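Local coordinates for spore cortex-lytic enzyme (Bacillus cereus ATCC 14579, PDB 6TCI), which is probably an N-acetylmuramyl-L-alanine amidase that is thought to be required for spore cortex hydrolysis during germination, represented here by its N-terminal putative peptidoglycan-binding domain, at residues N4-R9 with D57-A62; I17-R22 with G35-G40; N47-F52 with A62-M67; S21-N26 with Q66-A71. All coordinates share one frame; numbering follows the deposited sequence.

Overall arrangement
The four contacts hold together the three helices of this small all-helical domain and the loops around them. Contact 1 pairs the N-terminal loop with the loop before helix 62-71. Contact 2 sets helix 14-25 against the loop before helix 39-51; its centre is about 11 Å from that of contact 1, and the Phe-37 ring touches the backbone of both loops there. Contact 3 joins helix 39-51 to helix 62-71, and contact 4 joins helix 14-25 to helix 62-71; their centres are about 8 Å apart, and Phe-48 touches Leu-23, Leu-68 and Ala-71. Contacts 2 and 4 meet where Leu-19 CD1 lies 3.5 Å from Leu-68 CD2. Gln-49 of contact 3 binds the loop of contact 1.

Contact 1. Residues N4-R9 with D57-A62; sequences NQVIQR and DGLAGA
Residues 5-8 and 58-61 run antiparallel, and Ile-7 and Ala-60 form a single hydrogen-bonded bridge. Ile-7 N donates to Ala-60 O at 3.0 Å, and Ala-60 N donates to Ile-7 O at 2.8 Å. The second bond is almost straight, 177° at the hydrogen. Both carbonyls also take a CA-H...O contact, Ala-60 O from Val-6 CA and Ile-7 O from Leu-59 CA. Ile-7 CB and Ala-60 CB meet at 4.1 Å on the buried side, where Ile-7 also reaches Val-16 and Leu-19 of helix 14-25. This one bridge ties the N-terminal loop to the loop before helix 62-71 in a putative peptidoglycan-binding domain whose regular structure is helical. On the exposed side, Leu-59 lies between Val-6 and Gln-8. Its CD2 is 4.1 Å from Val-6 CG1. Its CG is 4.0 Å from Gln-8 CB, and Gln-8 and Leu-59 run alongside each other in the same direction. With Val-6 CG1 anti to the backbone N (chi1 171°), that methyl is turned to Leu-59, while CG2 meets Gly-61 CA. Beyond the bridge, a water takes the N-H of Arg-9 and donates to Gly-58 O, each at 2.8 Å. Asp-57 OD1 accepts from Leu-59 N at 3.0 Å, an Asx turn.

Contact 2. Residues I17-R22 with G35-G40; sequences IELQSR and GVFGWG
Leu-19 lays its CD2 methyl obliquely against the Phe-37 ring, 3.7 Å from Phe-37 CE2 and slightly farther from CD2. The contact belongs to the three-helix putative peptidoglycan-binding domain: it joins the first helix, 14-25, to the loop that leads into helix 39-51. From that loop the Phe-37 ring reaches back to the first helix. Tyr-42 and Leu-45 of helix 39-51 also touch this ring, so Phe-37 links both helices.

The polar part is carried by Gln-20. Its chain is extended beyond CG, which brings the amide to the loop backbone. Gln-20 OE1 accepts from Gly-35 N at 2.9 Å, with 158° at the hydrogen. The donor is tilted 27° from the plane of the amide carbonyl. On the other branch, Gln-20 NE2 lies 3.0 Å from Val-36 O, and it donates to Asp-34 OD1 and Thr-41 OG1. The buried amide thus has partners at both ends, which fixes which way round it sits.

Gly-35 has positive phi, 75°, and comes so close to Ile-17 CG1 that there is no room for a CB. Backbone bonds between Gly-35 and Gly-13, and between Phe-37 and both Gly-10 and Ala-11, tie the same loop to the residues just before helix 14-25. On the same glycine, Ile-17 CG1 rests 3.6 Å from Gly-35 CA.

Contact 3. Residues N47-F52 with A62-M67; sequences NFQEKF and AKTKQM
Helices 39-51 and 62-71 of the putative peptidoglycan-binding domain meet here, at the C-terminal end of the first and the N-terminal half of the second. The short segments 47-51 and 62-67 cross at 80°, with axes 11.1 Å apart at closest approach. Met-67 carries the apolar part. Its CG is anti to the backbone N (chi1 -176°), and the chain then bends at chi2 and chi3. Met-67 CG touches both phenylalanines, 3.8 Å from Phe-48 CZ and 3.8 Å from Phe-52 CB. The sulfur goes on to Phe-52, in an oblique Met-aromatic contact with SD 5.1 Å from the ring centroid. Met-67 CE reaches Phe-52 O. The two rings also touch each other: Phe-48 CE1 stands over one face of the Phe-52 ring, offset toward the rim and 3.3 Å above its plane. Phe-48 extends past Met-67 to Leu-68 and Ala-71 of the same partner helix.

The polar part is a Gln-49 to Thr-64 bond. Gln-49 NE2 donates to Thr-64 OG1 at 3.1 Å, with 165° at the hydrogen. The hydroxyl oxygen lies in the amide plane, and the two side chains cross at about a right angle. Gln-49 OE1 accepts from the backbone N of both Asp-57 and Gly-58, so the buried amide is held at both ends. It anchors the loop joining the two helices as well as helix 62-71. Two consecutive helices, packed steeply across each other and joined by a loop, form this part of the three-helix putative peptidoglycan-binding domain.

Contact 4. Residues S21-N26 with Q66-A71; sequences SRLKYN and QMLVKA
Leu-68 CG is anti to the backbone N (chi1 -173°), which turns the side chain toward helix 14-25, and Arg-22 runs extended from CG to NE across it. These two carry the contact between the first and last helices of the three-helix putative peptidoglycan-binding domain. The short segments 21-25 and 66-71 cross at 47°, their axes 10.0 Å apart at closest approach. Leu-68 CG packs on the aliphatic part of Arg-22, 3.7 Å from CB. Of the two Leu-68 methyls, CD1 is 4.1 Å from Leu-23 CD2, where the two leucines cross at about a right angle. Phe-48 of helix 39-51 touches both leucines, so all three helices meet here.

Farther out, the guanidinium of Arg-22 lies across Val-69. Val-69 CG2 sits over the centre of one face, 3.9 Å above the plane. Arg-22 NH1 donates to Thr-72 OG1, just past helix 62-71, and the salt bridge to Glu-18 secures the group from its own helix. A network of bonds therefore fixes the rotation of the flat group over the valine.

At the far end, Asn-26 runs antiparallel alongside Leu-68, with Asn-26 ND2 3.8 Å from Leu-68 CD1. Ala-71 CB lies 4.0 Å from the same nitrogen, Asn-26 ND2, which also makes a weak bond to Arg-22 O. A water in the guanidinium plane accepts from Arg-22 NH1 and donates to Val-69 O, 2.9 Å from each.

Contact 1. Residues N4-R9 with D57-A62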
loop_
_atom_site.group_PDB
_atom_site.type_symbol
_atom_site.label_atom_id
_atom_site.label_comp_id
_atom_site.label_asym_id
_atom_site.label_seq_id
_atom_site.Cartn_x
_atom_site.Cartn_y
_atom_site.Cartn_z
ATOM N N ASN A 4 -8.032 10.876 -1.602
ATOM C CA ASN A 4 -9.092 10.091 -2.225
ATOM C C ASN A 4 -8.700 9.528 -3.591
ATOM O O ASN A 4 -9.566 9.010 -4.306
ATOM C CB ASN A 4 -10.396 10.903 -2.301
ATOM C CG ASN A 4 -10.330 12.043 -3.308
ATOM O OD1 ASN A 4 -9.287 12.306 -3.909
ATOM N ND2 ASN A 4 -11.453 12.725 -3.494
ATOM N N GLN A 5 -7.427 9.616 -3.967
ATOM C CA GLN A 5 -6.954 9.128 -5.255
ATOM C C GLN A 5 -6.448 7.701 -5.114
ATOM O O GLN A 5 -5.829 7.346 -4.107
ATOM C CB GLN A 5 -5.828 10.012 -5.790
ATOM C CG GLN A 5 -6.193 11.479 -5.863
ATOM C CD GLN A 5 -7.289 11.742 -6.872
ATOM O OE1 GLN A 5 -7.030 11.848 -8.070
ATOM N NE2 GLN A 5 -8.528 11.840 -6.393
ATOM N N VAL A 6 -6.723 6.882 -6.130
ATOM C CA VAL A 6 -6.226 5.511 -6.140
ATOM C C VAL A 6 -4.709 5.533 -6.244
ATOM O O VAL A 6 -4.139 6.252 -7.074
ATOM C CB VAL A 6 -6.845 4.739 -7.318
ATOM C CG1 VAL A 6 -6.178 3.381 -7.491
ATOM C CG2 VAL A 6 -8.351 4.567 -7.123
ATOM N N ILE A 7 -4.039 4.742 -5.400
ATOM C CA ILE A 7 -2.582 4.643 -5.408
ATOM C C ILE A 7 -2.202 3.429 -6.237
ATOM O O ILE A 7 -2.625 2.306 -5.933
ATOM C CB ILE A 7 -2.010 4.520 -3.988
ATOM C CG1 ILE A 7 -2.754 5.413 -2.996
ATOM C CG2 ILE A 7 -0.519 4.840 -3.991
ATOM C CD1 ILE A 7 -2.267 5.223 -1.564
ATOM N N GLN A 8 -1.395 3.638 -7.275
ATOM C CA GLN A 8 -1.037 2.535 -8.154
ATOM C C GLN A 8 0.367 2.742 -8.692
ATOM O O GLN A 8 0.983 3.793 -8.505
ATOM C CB GLN A 8 -2.034 2.389 -9.301
ATOM C CG GLN A 8 -1.999 3.545 -10.253
ATOM C CD GLN A 8 -2.767 3.245 -11.516
ATOM O OE1 GLN A 8 -3.751 3.908 -11.826
ATOM N NE2 GLN A 8 -2.323 2.230 -12.250
ATOM N N ARG A 9 0.843 1.720 -9.394
ATOM C CA ARG A 9 2.158 1.734 -10.013
ATOM C C ARG A 9 2.393 3.021 -10.794
ATOM O O ARG A 9 1.525 3.482 -11.545
ATOM C CB ARG A 9 2.235 0.526 -10.935
ATOM C CG ARG A 9 3.325 0.551 -11.939
ATOM C CD ARG A 9 3.089 -0.554 -12.919
ATOM N NE ARG A 9 4.282 -0.808 -13.685
ATOM C CZ ARG A 9 4.418 -1.878 -14.451
ATOM N NH1 ARG A 9 3.419 -2.747 -14.524
ATOM N NH2 ARG A 9 5.533 -2.069 -15.134
ATOM N N ASP A 57 -4.979 -7.044 -6.568
ATOM C CA ASP A 57 -4.757 -6.354 -7.834
ATOM C C ASP A 57 -3.589 -5.369 -7.810
ATOM O O ASP A 57 -3.121 -4.942 -8.871
ATOM C CB ASP A 57 -6.031 -5.657 -8.310
ATOM C CG ASP A 57 -6.661 -4.796 -7.239
ATOM O OD1 ASP A 57 -5.913 -4.158 -6.465
ATOM O OD2 ASP A 57 -7.914 -4.752 -7.176
ATOM N N GLY A 58 -3.100 -4.998 -6.624
ATOM C CA GLY A 58 -2.000 -4.057 -6.572
ATOM C C GLY A 58 -2.373 -2.604 -6.760
ATOM O O GLY A 58 -1.478 -1.779 -6.985
ATOM N N LEU A 59 -3.656 -2.258 -6.662
ATOM C CA LEU A 59 -4.115 -0.874 -6.687
ATOM C C LEU A 59 -4.813 -0.598 -5.368
ATOM O O LEU A 59 -5.677 -1.374 -4.954
ATOM C CB LEU A 59 -5.119 -0.638 -7.820
ATOM C CG LEU A 59 -4.601 -0.651 -9.259
ATOM C CD1 LEU A 59 -4.701 -2.044 -9.840
ATOM C CD2 LEU A 59 -5.374 0.347 -10.119
ATOM N N ALA A 60 -4.464 0.512 -4.718
ATOM C CA ALA A 60 -5.048 0.845 -3.420
ATOM C C ALA A 60 -6.158 1.869 -3.623
ATOM O O ALA A 60 -5.898 3.070 -3.721
ATOM C CB ALA A 60 -3.989 1.325 -2.433
ATOM N N GLY A 61 -7.394 1.380 -3.712
ATOM C CA GLY A 61 -8.582 2.207 -3.657
ATOM C C GLY A 61 -9.092 2.332 -2.234
ATOM O O GLY A 61 -8.396 2.024 -1.268
ATOM N N ALA A 62 -10.349 2.780 -2.119
ATOM C CA ALA A 62 -10.912 3.099 -0.804
ATOM C C ALA A 62 -10.890 1.897 0.135
ATOM O O ALA A 62 -10.480 2.011 1.297
ATOM C CB ALA A 62 -12.335 3.640 -0.955
HETATM O O HOH W 1 -0.325 -0.854 -9.321
#

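Contact 2. Residues I17-R22 with G35-G40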
loop_
_atom_site.group_PDB
_atom_site.type_symbol
_atom_site.label_atom_id
_atom_site.label_comp_id
_atom_site.label_asym_id
_atom_site.label_seq_id
_atom_site.Cartn_x
_atom_site.Cartn_y
_atom_site.Cartn_z
ATOM N N ILE A 17 4.461 7.296 0.113
ATOM C CA ILE A 17 5.236 7.216 1.352
ATOM C C ILE A 17 4.413 6.579 2.465
ATOM O O ILE A 17 4.881 5.672 3.162
ATOM C CB ILE A 17 5.761 8.603 1.763
ATOM C CG1 ILE A 17 6.738 9.142 0.725
ATOM C CG2 ILE A 17 6.453 8.522 3.116
ATOM C CD1 ILE A 17 7.044 10.606 0.884
ATOM N N GLU A 18 3.176 7.052 2.659
ATOM C CA GLU A 18 2.351 6.470 3.716
ATOM C C GLU A 18 2.006 5.017 3.419
ATOM O O GLU A 18 2.018 4.175 4.329
ATOM C CB GLU A 18 1.083 7.290 3.944
ATOM C CG GLU A 18 0.167 6.663 4.979
ATOM C CD GLU A 18 -0.955 7.572 5.422
ATOM O OE1 GLU A 18 -0.893 8.789 5.138
ATOM O OE2 GLU A 18 -1.910 7.055 6.046
ATOM N N LEU A 19 1.709 4.700 2.155
ATOM C CA LEU A 19 1.400 3.322 1.781
ATOM C C LEU A 19 2.580 2.398 2.073
ATOM O O LEU A 19 2.418 1.336 2.693
ATOM C CB LEU A 19 1.031 3.258 0.299
ATOM C CG LEU A 19 0.797 1.845 -0.253
ATOM C CD1 LEU A 19 -0.494 1.300 0.284
ATOM C CD2 LEU A 19 0.760 1.862 -1.776
ATOM N N GLN A 20 3.776 2.784 1.621
ATOM C CA GLN A 20 4.958 1.965 1.863
ATOM C C GLN A 20 5.237 1.832 3.351
ATOM O O GLN A 20 5.609 0.755 3.822
ATOM C CB GLN A 20 6.174 2.561 1.155
ATOM C CG GLN A 20 6.117 2.443 -0.360
ATOM C CD GLN A 20 7.242 3.201 -1.031
ATOM O OE1 GLN A 20 7.802 4.140 -0.454
ATOM N NE2 GLN A 20 7.577 2.810 -2.260
ATOM N N SER A 21 5.053 2.917 4.105
ATOM C CA SER A 21 5.333 2.882 5.539
ATOM C C SER A 21 4.353 1.979 6.279
ATOM O O SER A 21 4.753 1.218 7.177
ATOM C CB SER A 21 5.282 4.299 6.113
ATOM O OG SER A 21 6.266 5.133 5.507
ATOM N N ARG A 22 3.060 2.072 5.950
ATOM C CA ARG A 22 2.095 1.186 6.598
ATOM C C ARG A 22 2.353 -0.269 6.229
ATOM O O ARG A 22 2.286 -1.156 7.090
ATOM C CB ARG A 22 0.668 1.592 6.238
ATOM C CG ARG A 22 0.211 2.868 6.929
ATOM C CD ARG A 22 -1.254 3.166 6.645
ATOM N NE ARG A 22 -1.698 4.455 7.178
ATOM C CZ ARG A 22 -2.168 4.644 8.408
ATOM N NH1 ARG A 22 -2.254 3.628 9.268
ATOM N NH2 ARG A 22 -2.563 5.855 8.781
ATOM N N GLY A 35 8.853 6.563 -1.585
ATOM C CA GLY A 35 7.763 7.315 -2.171
ATOM C C GLY A 35 7.538 7.097 -3.650
ATOM O O GLY A 35 6.806 7.872 -4.263
ATOM N N VAL A 36 8.126 6.058 -4.243
ATOM C CA VAL A 36 7.936 5.737 -5.656
ATOM C C VAL A 36 7.327 4.341 -5.749
ATOM O O VAL A 36 7.903 3.376 -5.231
ATOM C CB VAL A 36 9.256 5.816 -6.442
ATOM C CG1 VAL A 36 9.035 5.440 -7.898
ATOM C CG2 VAL A 36 9.843 7.212 -6.342
ATOM N N PHE A 37 6.179 4.231 -6.419
ATOM C CA PHE A 37 5.423 2.977 -6.477
ATOM C C PHE A 37 5.961 2.130 -7.633
ATOM O O PHE A 37 5.570 2.308 -8.792
ATOM C CB PHE A 37 3.938 3.290 -6.622
ATOM C CG PHE A 37 3.000 2.127 -6.349
ATOM C CD1 PHE A 37 3.208 0.865 -6.903
ATOM C CD2 PHE A 37 1.844 2.335 -5.607
ATOM C CE1 PHE A 37 2.295 -0.169 -6.679
ATOM C CE2 PHE A 37 0.937 1.313 -5.385
ATOM C CZ PHE A 37 1.167 0.059 -5.918
ATOM N N GLY A 38 6.853 1.194 -7.311
ATOM C CA GLY A 38 7.349 0.244 -8.287
ATOM C C GLY A 38 7.077 -1.191 -7.879
ATOM O O GLY A 38 6.156 -1.450 -7.098
ATOM N N TRP A 39 7.895 -2.125 -8.372
ATOM C CA TRP A 39 7.642 -3.548 -8.161
ATOM C C TRP A 39 7.528 -3.895 -6.681
ATOM O O TRP A 39 6.626 -4.642 -6.276
ATOM C CB TRP A 39 8.753 -4.387 -8.795
ATOM C CG TRP A 39 8.836 -5.735 -8.149
ATOM C CD1 TRP A 39 9.741 -6.143 -7.219
ATOM C CD2 TRP A 39 7.934 -6.833 -8.342
ATOM N NE1 TRP A 39 9.470 -7.434 -6.830
ATOM C CE2 TRP A 39 8.369 -7.882 -7.509
ATOM C CE3 TRP A 39 6.813 -7.034 -9.150
ATOM C CZ2 TRP A 39 7.711 -9.108 -7.444
ATOM C CZ3 TRP A 39 6.166 -8.257 -9.095
ATOM C CH2 TRP A 39 6.614 -9.275 -8.247
ATOM N N GLY A 40 8.435 -3.373 -5.855
ATOM C CA GLY A 40 8.427 -3.759 -4.458
ATOM C C GLY A 40 7.154 -3.351 -3.750
ATOM O O GLY A 40 6.684 -4.054 -2.850
#

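Contact 3. Residues N47-F52 with A62-M67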
loop_
_atom_site.group_PDB
_atom_site.type_symbol
_atom_site.label_atom_id
_atom_site.label_comp_id
_atom_site.label_asym_id
_atom_site.label_seq_id
_atom_site.Cartn_x
_atom_site.Cartn_y
_atom_site.Cartn_z
ATOM N N ASN A 47 0.421 -8.808 -1.610
ATOM C CA ASN A 47 0.487 -9.760 -0.502
ATOM C C ASN A 47 -0.379 -9.305 0.665
ATOM O O ASN A 47 -1.002 -10.132 1.344
ATOM C CB ASN A 47 1.936 -9.941 -0.061
ATOM C CG ASN A 47 2.732 -10.756 -1.046
ATOM O OD1 ASN A 47 2.180 -11.603 -1.749
ATOM N ND2 ASN A 47 4.031 -10.501 -1.116
ATOM N N PHE A 48 -0.427 -7.993 0.915
ATOM C CA PHE A 48 -1.326 -7.468 1.934
ATOM C C PHE A 48 -2.778 -7.749 1.572
ATOM O O PHE A 48 -3.564 -8.199 2.414
ATOM C CB PHE A 48 -1.107 -5.963 2.106
ATOM C CG PHE A 48 -2.138 -5.314 2.970
ATOM C CD1 PHE A 48 -2.012 -5.351 4.348
ATOM C CD2 PHE A 48 -3.251 -4.705 2.421
ATOM C CE1 PHE A 48 -2.965 -4.787 5.164
ATOM C CE2 PHE A 48 -4.212 -4.130 3.241
ATOM C CZ PHE A 48 -4.064 -4.180 4.614
ATOM N N GLN A 49 -3.154 -7.472 0.316
ATOM C CA GLN A 49 -4.527 -7.726 -0.106
ATOM C C GLN A 49 -4.903 -9.191 0.078
ATOM O O GLN A 49 -5.990 -9.497 0.581
ATOM C CB GLN A 49 -4.733 -7.268 -1.550
ATOM C CG GLN A 49 -4.712 -5.750 -1.684
ATOM C CD GLN A 49 -4.738 -5.300 -3.130
ATOM O OE1 GLN A 49 -4.098 -5.906 -3.989
ATOM N NE2 GLN A 49 -5.480 -4.235 -3.405
ATOM N N GLU A 50 -4.011 -10.107 -0.311
ATOM C CA GLU A 50 -4.287 -11.533 -0.164
ATOM C C GLU A 50 -4.480 -11.905 1.301
ATOM O O GLU A 50 -5.449 -12.586 1.656
ATOM C CB GLU A 50 -3.157 -12.349 -0.796
ATOM C CG GLU A 50 -3.360 -13.859 -0.716
ATOM C CD GLU A 50 -3.776 -14.456 -2.041
ATOM O OE1 GLU A 50 -3.258 -14.006 -3.088
ATOM O OE2 GLU A 50 -4.620 -15.378 -2.036
ATOM N N LYS A 51 -3.572 -11.446 2.167
ATOM C CA LYS A 51 -3.644 -11.795 3.583
ATOM C C LYS A 51 -4.929 -11.281 4.218
ATOM O O LYS A 51 -5.516 -11.950 5.078
ATOM C CB LYS A 51 -2.432 -11.217 4.322
ATOM C CG LYS A 51 -2.392 -11.516 5.818
ATOM C CD LYS A 51 -2.186 -13.011 6.090
ATOM C CE LYS A 51 -0.828 -13.482 5.589
ATOM N NZ LYS A 51 -0.444 -14.801 6.163
ATOM N N PHE A 52 -5.371 -10.085 3.821
ATOM C CA PHE A 52 -6.516 -9.441 4.452
ATOM C C PHE A 52 -7.835 -9.698 3.731
ATOM O O PHE A 52 -8.852 -9.092 4.088
ATOM C CB PHE A 52 -6.241 -7.955 4.690
ATOM C CG PHE A 52 -5.354 -7.719 5.875
ATOM C CD1 PHE A 52 -3.995 -7.957 5.790
ATOM C CD2 PHE A 52 -5.886 -7.327 7.088
ATOM C CE1 PHE A 52 -3.170 -7.777 6.894
ATOM C CE2 PHE A 52 -5.071 -7.151 8.194
ATOM C CZ PHE A 52 -3.710 -7.378 8.097
ATOM N N ALA A 62 -10.349 2.780 -2.119
ATOM C CA ALA A 62 -10.912 3.099 -0.804
ATOM C C ALA A 62 -10.890 1.897 0.135
ATOM O O ALA A 62 -10.480 2.011 1.297
ATOM C CB ALA A 62 -12.335 3.640 -0.955
ATOM N N LYS A 63 -11.305 0.723 -0.349
ATOM C CA LYS A 63 -11.424 -0.424 0.546
ATOM C C LYS A 63 -10.058 -0.919 1.009
ATOM O O LYS A 63 -9.887 -1.297 2.178
ATOM C CB LYS A 63 -12.224 -1.538 -0.125
ATOM C CG LYS A 63 -13.735 -1.357 0.004
ATOM C CD LYS A 63 -14.468 -1.779 -1.257
ATOM N N THR A 64 -9.068 -0.903 0.117
ATOM C CA THR A 64 -7.724 -1.322 0.498
ATOM C C THR A 64 -7.100 -0.332 1.472
ATOM O O THR A 64 -6.476 -0.735 2.462
ATOM C CB THR A 64 -6.854 -1.482 -0.750
ATOM O OG1 THR A 64 -7.340 -2.584 -1.523
ATOM C CG2 THR A 64 -5.408 -1.776 -0.367
ATOM N N LYS A 65 -7.242 0.969 1.207
ATOM C CA LYS A 65 -6.718 1.962 2.144
ATOM C C LYS A 65 -7.365 1.823 3.513
ATOM O O LYS A 65 -6.682 1.890 4.542
ATOM C CB LYS A 65 -6.970 3.373 1.623
ATOM C CG LYS A 65 -6.159 3.754 0.410
ATOM C CD LYS A 65 -6.747 5.012 -0.181
ATOM C CE LYS A 65 -6.078 5.417 -1.464
ATOM N NZ LYS A 65 -6.755 6.623 -2.021
ATOM N N GLN A 66 -8.690 1.650 3.545
ATOM C CA GLN A 66 -9.377 1.530 4.826
ATOM C C GLN A 66 -8.896 0.308 5.592
ATOM O O GLN A 66 -8.705 0.367 6.814
ATOM C CB GLN A 66 -10.888 1.475 4.605
ATOM C CG GLN A 66 -11.485 2.824 4.231
ATOM C CD GLN A 66 -12.821 2.703 3.531
ATOM O OE1 GLN A 66 -13.459 1.647 3.560
ATOM N NE2 GLN A 66 -13.252 3.785 2.887
ATOM N N MET A 67 -8.674 -0.804 4.884
ATOM C CA MET A 67 -8.163 -2.003 5.536
ATOM C C MET A 67 -6.746 -1.790 6.055
ATOM O O MET A 67 -6.403 -2.262 7.143
ATOM C CB MET A 67 -8.209 -3.177 4.559
ATOM C CG MET A 67 -7.786 -4.503 5.162
ATOM S SD MET A 67 -9.049 -5.222 6.228
ATOM C CE MET A 67 -10.298 -5.654 5.023
#

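Contact 4. Residues S21-N26 with Q66-A71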
loop_
_atom_site.group_PDB
_atom_site.type_symbol
_atom_site.label_atom_id
_atom_site.label_comp_id
_atom_site.label_asym_id
_atom_site.label_seq_id
_atom_site.Cartn_x
_atom_site.Cartn_y
_atom_site.Cartn_z
ATOM N N SER A 21 5.053 2.917 4.105
ATOM C CA SER A 21 5.333 2.882 5.539
ATOM C C SER A 21 4.353 1.979 6.279
ATOM O O SER A 21 4.753 1.218 7.177
ATOM C CB SER A 21 5.282 4.299 6.113
ATOM O OG SER A 21 6.266 5.133 5.507
ATOM N N ARG A 22 3.060 2.072 5.950
ATOM C CA ARG A 22 2.095 1.186 6.598
ATOM C C ARG A 22 2.353 -0.269 6.229
ATOM O O ARG A 22 2.286 -1.156 7.090
ATOM C CB ARG A 22 0.668 1.592 6.238
ATOM C CG ARG A 22 0.211 2.868 6.929
ATOM C CD ARG A 22 -1.254 3.166 6.645
ATOM N NE ARG A 22 -1.698 4.455 7.178
ATOM C CZ ARG A 22 -2.168 4.644 8.408
ATOM N NH1 ARG A 22 -2.254 3.628 9.268
ATOM N NH2 ARG A 22 -2.563 5.855 8.781
ATOM N N LEU A 23 2.664 -0.535 4.956
ATOM C CA LEU A 23 2.972 -1.904 4.552
ATOM C C LEU A 23 4.232 -2.408 5.244
ATOM O O LEU A 23 4.337 -3.596 5.557
ATOM C CB LEU A 23 3.115 -1.998 3.032
ATOM C CG LEU A 23 1.839 -1.853 2.202
ATOM C CD1 LEU A 23 2.176 -1.728 0.731
ATOM C CD2 LEU A 23 0.926 -3.041 2.418
ATOM N N LYS A 24 5.208 -1.526 5.473
ATOM C CA LYS A 24 6.410 -1.938 6.190
ATOM C C LYS A 24 6.088 -2.273 7.639
ATOM O O LYS A 24 6.543 -3.298 8.164
ATOM C CB LYS A 24 7.472 -0.843 6.107
ATOM C CG LYS A 24 8.715 -1.139 6.935
ATOM C CD LYS A 24 9.792 -0.098 6.692
ATOM C CE LYS A 24 10.371 -0.222 5.298
ATOM N NZ LYS A 24 11.053 -1.534 5.110
ATOM N N TYR A 25 5.288 -1.426 8.294
ATOM C CA TYR A 25 4.908 -1.668 9.682
ATOM C C TYR A 25 4.196 -3.003 9.837
ATOM O O TYR A 25 4.352 -3.681 10.861
ATOM C CB TYR A 25 4.010 -0.522 10.156
ATOM C CG TYR A 25 3.797 -0.464 11.652
ATOM C CD1 TYR A 25 4.776 0.041 12.494
ATOM C CD2 TYR A 25 2.606 -0.903 12.221
ATOM C CE1 TYR A 25 4.581 0.109 13.851
ATOM C CE2 TYR A 25 2.405 -0.847 13.587
ATOM C CZ TYR A 25 3.397 -0.335 14.397
ATOM O OH TYR A 25 3.219 -0.269 15.761
ATOM N N ASN A 26 3.419 -3.394 8.831
ATOM C CA ASN A 26 2.698 -4.656 8.828
ATOM C C ASN A 26 3.548 -5.836 8.366
ATOM O O ASN A 26 3.071 -6.974 8.409
ATOM C CB ASN A 26 1.428 -4.545 7.969
ATOM C CG ASN A 26 0.231 -4.051 8.762
ATOM O OD1 ASN A 26 -0.252 -4.735 9.655
ATOM N ND2 ASN A 26 -0.274 -2.875 8.412
ATOM N N GLN A 66 -8.690 1.650 3.545
ATOM C CA GLN A 66 -9.377 1.530 4.826
ATOM C C GLN A 66 -8.896 0.308 5.592
ATOM O O GLN A 66 -8.705 0.367 6.814
ATOM C CB GLN A 66 -10.888 1.475 4.605
ATOM C CG GLN A 66 -11.485 2.824 4.231
ATOM C CD GLN A 66 -12.821 2.703 3.531
ATOM O OE1 GLN A 66 -13.459 1.647 3.560
ATOM N NE2 GLN A 66 -13.252 3.785 2.887
ATOM N N MET A 67 -8.674 -0.804 4.884
ATOM C CA MET A 67 -8.163 -2.003 5.536
ATOM C C MET A 67 -6.746 -1.790 6.055
ATOM O O MET A 67 -6.403 -2.262 7.143
ATOM C CB MET A 67 -8.209 -3.177 4.559
ATOM C CG MET A 67 -7.786 -4.503 5.162
ATOM S SD MET A 67 -9.049 -5.222 6.228
ATOM C CE MET A 67 -10.298 -5.654 5.023
ATOM N N LEU A 68 -5.914 -1.085 5.291
ATOM C CA LEU A 68 -4.537 -0.856 5.711
ATOM C C LEU A 68 -4.481 0.030 6.951
ATOM O O LEU A 68 -3.674 -0.213 7.861
ATOM C CB LEU A 68 -3.738 -0.270 4.546
ATOM C CG LEU A 68 -2.236 -0.138 4.780
ATOM C CD1 LEU A 68 -1.627 -1.476 5.204
ATOM C CD2 LEU A 68 -1.558 0.414 3.530
ATOM N N VAL A 69 -5.348 1.044 7.020
ATOM C CA VAL A 69 -5.441 1.877 8.214
ATOM C C VAL A 69 -5.925 1.058 9.408
ATOM O O VAL A 69 -5.379 1.166 10.514
ATOM C CB VAL A 69 -6.336 3.097 7.931
ATOM C CG1 VAL A 69 -6.618 3.849 9.198
ATOM C CG2 VAL A 69 -5.675 4.009 6.892
ATOM N N LYS A 70 -6.948 0.227 9.210
ATOM C CA LYS A 70 -7.442 -0.614 10.298
ATOM C C LYS A 70 -6.373 -1.592 10.773
ATOM O O LYS A 70 -6.217 -1.821 11.979
ATOM C CB LYS A 70 -8.698 -1.356 9.837
ATOM C CG LYS A 70 -9.354 -2.232 10.902
ATOM C CD LYS A 70 -10.594 -2.930 10.348
ATOM C CE LYS A 70 -11.250 -3.820 11.389
ATOM N N ALA A 71 -5.601 -2.156 9.841
ATOM C CA ALA A 71 -4.581 -3.141 10.181
ATOM C C ALA A 71 -3.373 -2.536 10.889
ATOM O O ALA A 71 -2.623 -3.277 11.533
ATOM C CB ALA A 71 -4.107 -3.854 8.917
HETATM O O HOH W 2 -3.754 3.258 11.739
#